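Local coordinates for polysaccharide deacetylase-like protein (PDB 4V33) that binds zinc and is probably a polysaccharide deacetylase, one of two putative ones needed for osmotic stability and cell-shape maintenance in Bacillus anthracis, at residues P53-M65 and S102-R114. Numbering follows the deposited sequence.
Sequences PITHESTNTTIHM and SLPFDTKEFEGKR
An antiparallel strand pair from the fibronectin type III domain joins Thr-61 and Ile-63 to Phe-105 and Leu-103. Two reciprocal pairs of backbone hydrogen bonds stitch it, among them Ile-63 N to Leu-103 O at 2.7 Å and Phe-105 N to Thr-61 O at 2.9 Å. On the inner face, CD1 of Ile-63 lies 4.0 Å from Phe-105 CB and 4.3 Å from Leu-103 CD2. Tyr-77, from strand 74-81 of the facing sheet, touches both Ile-63 and Leu-103, and the Phe-105 ring meets Phe-117 edge-to-face; the two sheets thus pack as a beta sandwich around these side chains. The outer face carries Asn-60, whose ND2 donates to Asp-106 OD2 (3.0 Å) from above the carboxylate plane. The other oxygen, OD1, accepts from Lys-108 N in an Asx turn where the strand ends. There Thr-107 N gives Thr-59 O a nearly straight bond (3.0 Å, 179°). Farther along, Arg-114 bends at chi3 (57°), and its NH1 reaches Ser-58 O at 2.8 Å, with the oxygen in the guanidinium plane; NH2 adds a weak bond to that oxygen. Its NE is held by Glu-141 O, which helps to fix the guanidinium against the 55-58 turn.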
ATOM      1  N   PRO A  53       2.581 -13.877  20.465  1.00 33.53           N
ATOM      2  CA  PRO A  53       2.690 -12.526  19.905  1.00 33.49           C
ATOM      3  C   PRO A  53       3.748 -12.420  18.813  1.00 32.68           C
ATOM      4  O   PRO A  53       4.810 -13.036  18.911  1.00 33.12           O
ATOM      5  CB  PRO A  53       3.106 -11.686  21.112  1.00 38.01           C
ATOM      6  CG  PRO A  53       2.531 -12.407  22.275  1.00 37.61           C
ATOM      7  CD  PRO A  53       2.622 -13.871  21.938  1.00 33.76           C
ATOM      8  N   ILE A  54       3.448 -11.649  17.775  1.00 28.85           N
ATOM      9  CA  ILE A  54       4.405 -11.406  16.711  1.00 27.56           C
ATOM     10  C   ILE A  54       4.603  -9.914  16.518  1.00 30.51           C
ATOM     11  O   ILE A  54       3.811  -9.108  17.006  1.00 33.15           O
ATOM     12  CB  ILE A  54       3.955 -12.029  15.378  1.00 27.57           C
ATOM     13  CG1 ILE A  54       2.551 -11.544  15.006  1.00 28.33           C
ATOM     14  CG2 ILE A  54       4.009 -13.545  15.463  1.00 27.01           C
ATOM     15  CD1 ILE A  54       2.098 -11.975  13.617  1.00 30.97           C
ATOM     16  N   THR A  55       5.674  -9.554  15.821  1.00 27.17           N
ATOM     17  CA  THR A  55       5.911  -8.170  15.433  1.00 27.58           C
ATOM     18  C   THR A  55       6.084  -8.143  13.928  1.00 25.53           C
ATOM     19  O   THR A  55       6.013  -9.184  13.272  1.00 25.35           O
ATOM     20  CB  THR A  55       7.176  -7.591  16.086  1.00 31.11           C
ATOM     21  OG1 THR A  55       8.340  -8.220  15.530  1.00 32.99           O
ATOM     22  CG2 THR A  55       7.148  -7.797  17.593  1.00 32.53           C
ATOM     23  N   HIS A  56       6.325  -6.961  13.370  1.00 22.95           N
ATOM     24  CA  HIS A  56       6.489  -6.829  11.923  1.00 21.27           C
ATOM     25  C   HIS A  56       7.702  -7.603  11.402  1.00 24.22           C
ATOM     26  O   HIS A  56       7.797  -7.888  10.207  1.00 26.45           O
ATOM     27  CB  HIS A  56       6.592  -5.353  11.520  1.00 23.39           C
ATOM     28  CG  HIS A  56       7.804  -4.660  12.060  1.00 26.94           C
ATOM     29  ND1 HIS A  56       7.860  -4.146  13.337  1.00 30.23           N
ATOM     30  CD2 HIS A  56       9.004  -4.387  11.493  1.00 31.08           C
ATOM     31  CE1 HIS A  56       9.043  -3.593  13.536  1.00 33.63           C
ATOM     32  NE2 HIS A  56       9.756  -3.725  12.433  1.00 29.90           N
ATOM     33  N   GLU A  57       8.623  -7.939  12.302  1.00 29.21           N
ATOM     34  CA  GLU A  57       9.826  -8.674  11.928  1.00 32.48           C
ATOM     35  C   GLU A  57       9.649 -10.187  12.028  1.00 27.94           C
ATOM     36  O   GLU A  57      10.504 -10.942  11.572  1.00 30.36           O
ATOM     37  CB  GLU A  57      11.011  -8.237  12.794  1.00 33.22           C
ATOM     38  CG  GLU A  57      11.423  -6.786  12.589  1.00 41.24           C
ATOM     39  CD  GLU A  57      12.601  -6.383  13.456  1.00 48.33           C
ATOM     40  OE1 GLU A  57      12.466  -6.404  14.698  1.00 46.33           O
ATOM     41  OE2 GLU A  57      13.665  -6.043  12.894  1.00 56.07           O
ATOM     42  N   SER A  58       8.546 -10.629  12.621  1.00 25.86           N
ATOM     43  CA  SER A  58       8.343 -12.056  12.857  1.00 23.49           C
ATOM     44  C   SER A  58       8.179 -12.842  11.560  1.00 22.64           C
ATOM     45  O   SER A  58       7.660 -12.324  10.569  1.00 22.18           O
ATOM     46  CB  SER A  58       7.124 -12.296  13.754  1.00 25.82           C
ATOM     47  OG  SER A  58       7.297 -11.710  15.032  1.00 28.25           O
ATOM     48  N   THR A  59       8.622 -14.097  11.577  1.00 23.65           N
ATOM     49  CA  THR A  59       8.431 -14.990  10.437  1.00 26.42           C
ATOM     50  C   THR A  59       7.691 -16.249  10.857  1.00 26.96           C
ATOM     51  O   THR A  59       7.288 -17.046  10.014  1.00 27.02           O
ATOM     52  CB  THR A  59       9.769 -15.411   9.812  1.00 29.54           C
ATOM     53  OG1 THR A  59      10.544 -16.122  10.785  1.00 32.05           O
ATOM     54  CG2 THR A  59      10.538 -14.190   9.336  1.00 31.75           C
ATOM     55  N   ASN A  60       7.527 -16.433  12.162  1.00 24.62           N
ATOM     56  CA  ASN A  60       6.829 -17.600  12.676  1.00 30.28           C
ATOM     57  C   ASN A  60       6.184 -17.374  14.039  1.00 29.27           C
ATOM     58  O   ASN A  60       6.409 -16.350  14.690  1.00 31.76           O
ATOM     59  CB  ASN A  60       7.754 -18.827  12.700  1.00 33.75           C
ATOM     60  CG  ASN A  60       9.000 -18.615  13.541  1.00 43.64           C
ATOM     61  OD1 ASN A  60       8.942 -18.074  14.644  1.00 47.19           O
ATOM     62  ND2 ASN A  60      10.140 -19.049  13.017  1.00 51.96           N
ATOM     63  N   THR A  61       5.371 -18.337  14.455  1.00 24.34           N
ATOM     64  CA  THR A  61       4.725 -18.306  15.760  1.00 25.61           C
ATOM     65  C   THR A  61       4.141 -19.681  16.043  1.00 29.31           C
ATOM     66  O   THR A  61       4.384 -20.626  15.295  1.00 28.52           O
ATOM     67  CB  THR A  61       3.594 -17.254  15.817  1.00 27.02           C
ATOM     68  OG1 THR A  61       3.076 -17.180  17.148  1.00 30.84           O
ATOM     69  CG2 THR A  61       2.465 -17.612  14.851  1.00 26.82           C
ATOM     70  N   THR A  62       3.387 -19.795  17.131  1.00 25.75           N
ATOM     71  CA  THR A  62       2.672 -21.025  17.427  1.00 28.02           C
ATOM     72  C   THR A  62       1.203 -20.711  17.666  1.00 27.40           C
ATOM     73  O   THR A  62       0.870 -19.811  18.435  1.00 30.23           O
ATOM     74  CB  THR A  62       3.256 -21.737  18.659  1.00 30.62           C
ATOM     75  OG1 THR A  62       4.644 -22.015  18.433  1.00 33.73           O
ATOM     76  CG2 THR A  62       2.514 -23.037  18.930  1.00 29.91           C
ATOM     77  N   ILE A  63       0.331 -21.458  16.997  1.00 27.78           N
ATOM     78  CA  ILE A  63      -1.110 -21.281  17.131  1.00 26.98           C
ATOM     79  C   ILE A  63      -1.661 -22.232  18.194  1.00 26.62           C
ATOM     80  O   ILE A  63      -1.216 -23.372  18.306  1.00 28.31           O
ATOM     81  CB  ILE A  63      -1.813 -21.535  15.777  1.00 25.74           C
ATOM     82  CG1 ILE A  63      -1.329 -20.519  14.737  1.00 25.84           C
ATOM     83  CG2 ILE A  63      -3.330 -21.472  15.920  1.00 30.29           C
ATOM     84  CD1 ILE A  63      -1.699 -20.879  13.308  1.00 30.24           C
ATOM     85  N   HIS A  64      -2.615 -21.753  18.986  1.00 27.23           N
ATOM     86  CA  HIS A  64      -3.260 -22.590  19.990  1.00 31.52           C
ATOM     87  C   HIS A  64      -4.766 -22.415  19.928  1.00 30.25           C
ATOM     88  O   HIS A  64      -5.263 -21.422  19.390  1.00 31.35           O
ATOM     89  CB  HIS A  64      -2.795 -22.205  21.394  1.00 37.25           C
ATOM     90  CG  HIS A  64      -1.309 -22.202  21.566  1.00 45.81           C
ATOM     91  ND1 HIS A  64      -0.595 -23.337  21.885  1.00 48.52           N
ATOM     92  CD2 HIS A  64      -0.404 -21.199  21.475  1.00 43.15           C
ATOM     93  CE1 HIS A  64       0.687 -23.034  21.981  1.00 42.55           C
ATOM     94  NE2 HIS A  64       0.830 -21.744  21.735  1.00 46.58           N
ATOM     95  N   MET A  65      -5.491 -23.372  20.499  1.00 29.17           N
ATOM     96  CA  MET A  65      -6.921 -23.206  20.689  0.50 31.33           C
ATOM     97  C   MET A  65      -7.291 -23.315  22.161  1.00 36.44           C
ATOM     98  O   MET A  65      -6.776 -24.169  22.882  1.00 39.09           O
ATOM     99  CB  MET A  65      -7.717 -24.237  19.896  0.50 35.25           C
ATOM    100  CG  MET A  65      -9.220 -24.043  20.027  0.50 45.23           C
ATOM    101  SD  MET A  65      -9.962 -23.245  18.599  0.50 46.26           S
ATOM    102  CE  MET A  65      -9.020 -24.092  17.365  0.50 21.40           C
ATOM    103  N   SER A 102      -1.610 -27.184  19.950  1.00 27.87           N
ATOM    104  CA  SER A 102      -0.538 -26.338  19.452  0.61 27.88           C
ATOM    105  C   SER A 102      -0.184 -26.672  18.010  1.00 26.53           C
ATOM    106  O   SER A 102      -0.104 -27.848  17.639  1.00 26.12           O
ATOM    107  CB  SER A 102       0.690 -26.495  20.354  0.61 32.09           C
ATOM    108  OG  SER A 102       1.862 -25.998  19.737  0.61 34.21           O
ATOM    109  N   LEU A 103       0.028 -25.637  17.207  1.00 26.01           N
ATOM    110  CA  LEU A 103       0.446 -25.799  15.824  1.00 26.55           C
ATOM    111  C   LEU A 103       1.517 -24.771  15.496  1.00 27.03           C
ATOM    112  O   LEU A 103       1.253 -23.566  15.504  1.00 28.38           O
ATOM    113  CB  LEU A 103      -0.731 -25.623  14.867  1.00 23.61           C
ATOM    114  CG  LEU A 103      -0.404 -25.906  13.398  1.00 23.94           C
ATOM    115  CD1 LEU A 103      -0.555 -27.400  13.088  1.00 28.07           C
ATOM    116  CD2 LEU A 103      -1.257 -25.049  12.461  1.00 23.58           C
ATOM    117  N   PRO A 104       2.738 -25.243  15.216  1.00 26.36           N
ATOM    118  CA  PRO A 104       3.789 -24.338  14.752  1.00 27.60           C
ATOM    119  C   PRO A 104       3.400 -23.752  13.402  1.00 26.23           C
ATOM    120  O   PRO A 104       2.940 -24.472  12.514  1.00 29.44           O
ATOM    121  CB  PRO A 104       5.001 -25.259  14.595  1.00 35.94           C
ATOM    122  CG  PRO A 104       4.715 -26.424  15.479  1.00 40.14           C
ATOM    123  CD  PRO A 104       3.232 -26.616  15.410  1.00 33.27           C
ATOM    124  N   PHE A 105       3.569 -22.445  13.256  1.00 27.46           N
ATOM    125  CA  PHE A 105       3.278 -21.785  11.998  1.00 24.42           C
ATOM    126  C   PHE A 105       4.512 -21.031  11.545  1.00 27.81           C
ATOM    127  O   PHE A 105       5.079 -20.259  12.309  1.00 33.10           O
ATOM    128  CB  PHE A 105       2.114 -20.807  12.150  1.00 25.51           C
ATOM    129  CG  PHE A 105       1.721 -20.139  10.860  1.00 29.46           C
ATOM    130  CD1 PHE A 105       2.389 -19.008  10.410  1.00 32.98           C
ATOM    131  CD2 PHE A 105       0.697 -20.656  10.088  1.00 30.07           C
ATOM    132  CE1 PHE A 105       2.035 -18.407   9.215  1.00 37.28           C
ATOM    133  CE2 PHE A 105       0.338 -20.050   8.896  1.00 33.43           C
ATOM    134  CZ  PHE A 105       1.006 -18.929   8.464  1.00 35.25           C
ATOM    135  N   ASP A 106       4.917 -21.242  10.300  1.00 27.75           N
ATOM    136  CA  ASP A 106       6.069 -20.542   9.757  1.00 25.52           C
ATOM    137  C   ASP A 106       5.781 -20.106   8.329  1.00 23.39           C
ATOM    138  O   ASP A 106       5.259 -20.884   7.532  1.00 25.10           O
ATOM    139  CB  ASP A 106       7.299 -21.454   9.789  1.00 29.67           C
ATOM    140  CG  ASP A 106       8.605 -20.679   9.733  1.00 35.93           C
ATOM    141  OD1 ASP A 106       8.832 -19.961   8.738  1.00 29.34           O
ATOM    142  OD2 ASP A 106       9.411 -20.797  10.680  1.00 43.81           O
ATOM    143  N   THR A 107       6.126 -18.866   7.993  1.00 22.29           N
ATOM    144  CA  THR A 107       5.913 -18.391   6.633  1.00 22.91           C
ATOM    145  C   THR A 107       6.693 -19.225   5.614  1.00 23.11           C
ATOM    146  O   THR A 107       6.353 -19.244   4.434  1.00 20.51           O
ATOM    147  CB  THR A 107       6.243 -16.895   6.478  1.00 21.66           C
ATOM    148  OG1 THR A 107       7.583 -16.649   6.921  1.00 25.05           O
ATOM    149  CG2 THR A 107       5.272 -16.054   7.301  1.00 24.91           C
ATOM    150  N   LYS A 108       7.722 -19.929   6.081  1.00 22.42           N
ATOM    151  CA  LYS A 108       8.466 -20.869   5.247  1.00 27.03           C
ATOM    152  C   LYS A 108       7.544 -21.956   4.675  1.00 27.33           C
ATOM    153  O   LYS A 108       7.818 -22.514   3.611  1.00 31.21           O
ATOM    154  CB  LYS A 108       9.596 -21.511   6.059  1.00 33.36           C
ATOM    155  CG  LYS A 108      10.461 -22.496   5.290  1.00 49.92           C
ATOM    156  CD  LYS A 108      11.513 -23.130   6.194  1.00 56.46           C
ATOM    157  CE  LYS A 108      12.281 -24.231   5.472  1.00 59.91           C
ATOM    158  NZ  LYS A 108      13.042 -23.715   4.296  1.00 60.79           N
ATOM    159  N   GLU A 109       6.453 -22.245   5.381  1.00 23.86           N
ATOM    160  CA  GLU A 109       5.489 -23.254   4.938  1.00 27.66           C
ATOM    161  C   GLU A 109       4.583 -22.720   3.836  1.00 23.20           C
ATOM    162  O   GLU A 109       3.757 -23.459   3.292  1.00 21.78           O
ATOM    163  CB  GLU A 109       4.610 -23.723   6.102  1.00 28.77           C
ATOM    164  CG  GLU A 109       5.339 -24.413   7.244  1.00 34.12           C
ATOM    165  CD  GLU A 109       4.400 -24.751   8.395  1.00 40.77           C
ATOM    166  OE1 GLU A 109       4.069 -23.841   9.187  1.00 29.28           O
ATOM    167  OE2 GLU A 109       3.976 -25.922   8.498  1.00 43.56           O
ATOM    168  N   PHE A 110       4.706 -21.428   3.543  1.00 20.95           N
ATOM    169  CA  PHE A 110       3.907 -20.789   2.502  1.00 17.90           C
ATOM    170  C   PHE A 110       4.804 -20.015   1.542  1.00 18.72           C
ATOM    171  O   PHE A 110       4.553 -18.852   1.226  1.00 19.74           O
ATOM    172  CB  PHE A 110       2.819 -19.900   3.114  1.00 19.56           C
ATOM    173  CG  PHE A 110       1.823 -20.663   3.943  1.00 20.25           C
ATOM    174  CD1 PHE A 110       2.122 -21.030   5.250  1.00 23.25           C
ATOM    175  CD2 PHE A 110       0.599 -21.040   3.410  1.00 18.93           C
ATOM    176  CE1 PHE A 110       1.211 -21.752   6.014  1.00 21.76           C
ATOM    177  CE2 PHE A 110      -0.316 -21.757   4.169  1.00 19.33           C
ATOM    178  CZ  PHE A 110      -0.006 -22.117   5.467  1.00 20.76           C
ATOM    179  N   GLU A 111       5.849 -20.698   1.086  1.00 19.94           N
ATOM    180  CA  GLU A 111       6.778 -20.175   0.086  1.00 20.40           C
ATOM    181  C   GLU A 111       7.511 -18.906   0.536  1.00 22.56           C
ATOM    182  O   GLU A 111       8.012 -18.149  -0.297  1.00 24.01           O
ATOM    183  CB  GLU A 111       6.045 -19.909  -1.235  1.00 20.82           C
ATOM    184  CG  GLU A 111       5.295 -21.107  -1.806  1.00 20.35           C
ATOM    185  CD  GLU A 111       4.408 -20.707  -2.971  1.00 26.84           C
ATOM    186  OE1 GLU A 111       4.905 -20.692  -4.116  1.00 27.21           O
ATOM    187  OE2 GLU A 111       3.222 -20.387  -2.742  1.00 25.95           O
ATOM    188  N   GLY A 112       7.582 -18.684   1.848  1.00 22.02           N
ATOM    189  CA  GLY A 112       8.223 -17.488   2.380  1.00 22.36           C
ATOM    190  C   GLY A 112       7.370 -16.237   2.258  1.00 23.91           C
ATOM    191  O   GLY A 112       7.830 -15.119   2.521  1.00 22.71           O
ATOM    192  N   LYS A 113       6.122 -16.417   1.849  1.00 19.55           N
ATOM    193  CA  LYS A 113       5.228 -15.299   1.613  1.00 15.52           C
ATOM    194  C   LYS A 113       4.665 -14.736   2.917  1.00 20.88           C
ATOM    195  O   LYS A 113       4.574 -15.435   3.922  1.00 20.80           O
ATOM    196  CB  LYS A 113       4.084 -15.715   0.686  1.00 18.05           C
ATOM    197  CG  LYS A 113       4.494 -16.035  -0.737  1.00 21.25           C
ATOM    198  CD  LYS A 113       3.381 -16.838  -1.414  1.00 24.12           C
ATOM    199  CE  LYS A 113       3.565 -16.951  -2.915  1.00 31.57           C
ATOM    200  NZ  LYS A 113       2.414 -17.684  -3.530  1.00 30.14           N
ATOM    201  N   ARG A 114       4.290 -13.461   2.883  1.00 20.62           N
ATOM    202  CA  ARG A 114       3.811 -12.762   4.068  1.00 17.77           C
ATOM    203  C   ARG A 114       2.412 -12.194   3.829  1.00 19.88           C
ATOM    204  O   ARG A 114       1.737 -12.559   2.863  1.00 23.25           O
ATOM    205  CB  ARG A 114       4.817 -11.673   4.456  1.00 18.29           C
ATOM    206  CG  ARG A 114       6.203 -12.248   4.746  1.00 19.49           C
ATOM    207  CD  ARG A 114       7.233 -11.175   5.094  1.00 20.35           C
ATOM    208  NE  ARG A 114       6.801 -10.376   6.229  1.00 20.86           N
ATOM    209  CZ  ARG A 114       6.957 -10.739   7.498  1.00 22.37           C
ATOM    210  NH1 ARG A 114       7.533 -11.900   7.795  1.00 24.04           N
ATOM    211  NH2 ARG A 114       6.526  -9.948   8.470  1.00 26.13           N
TER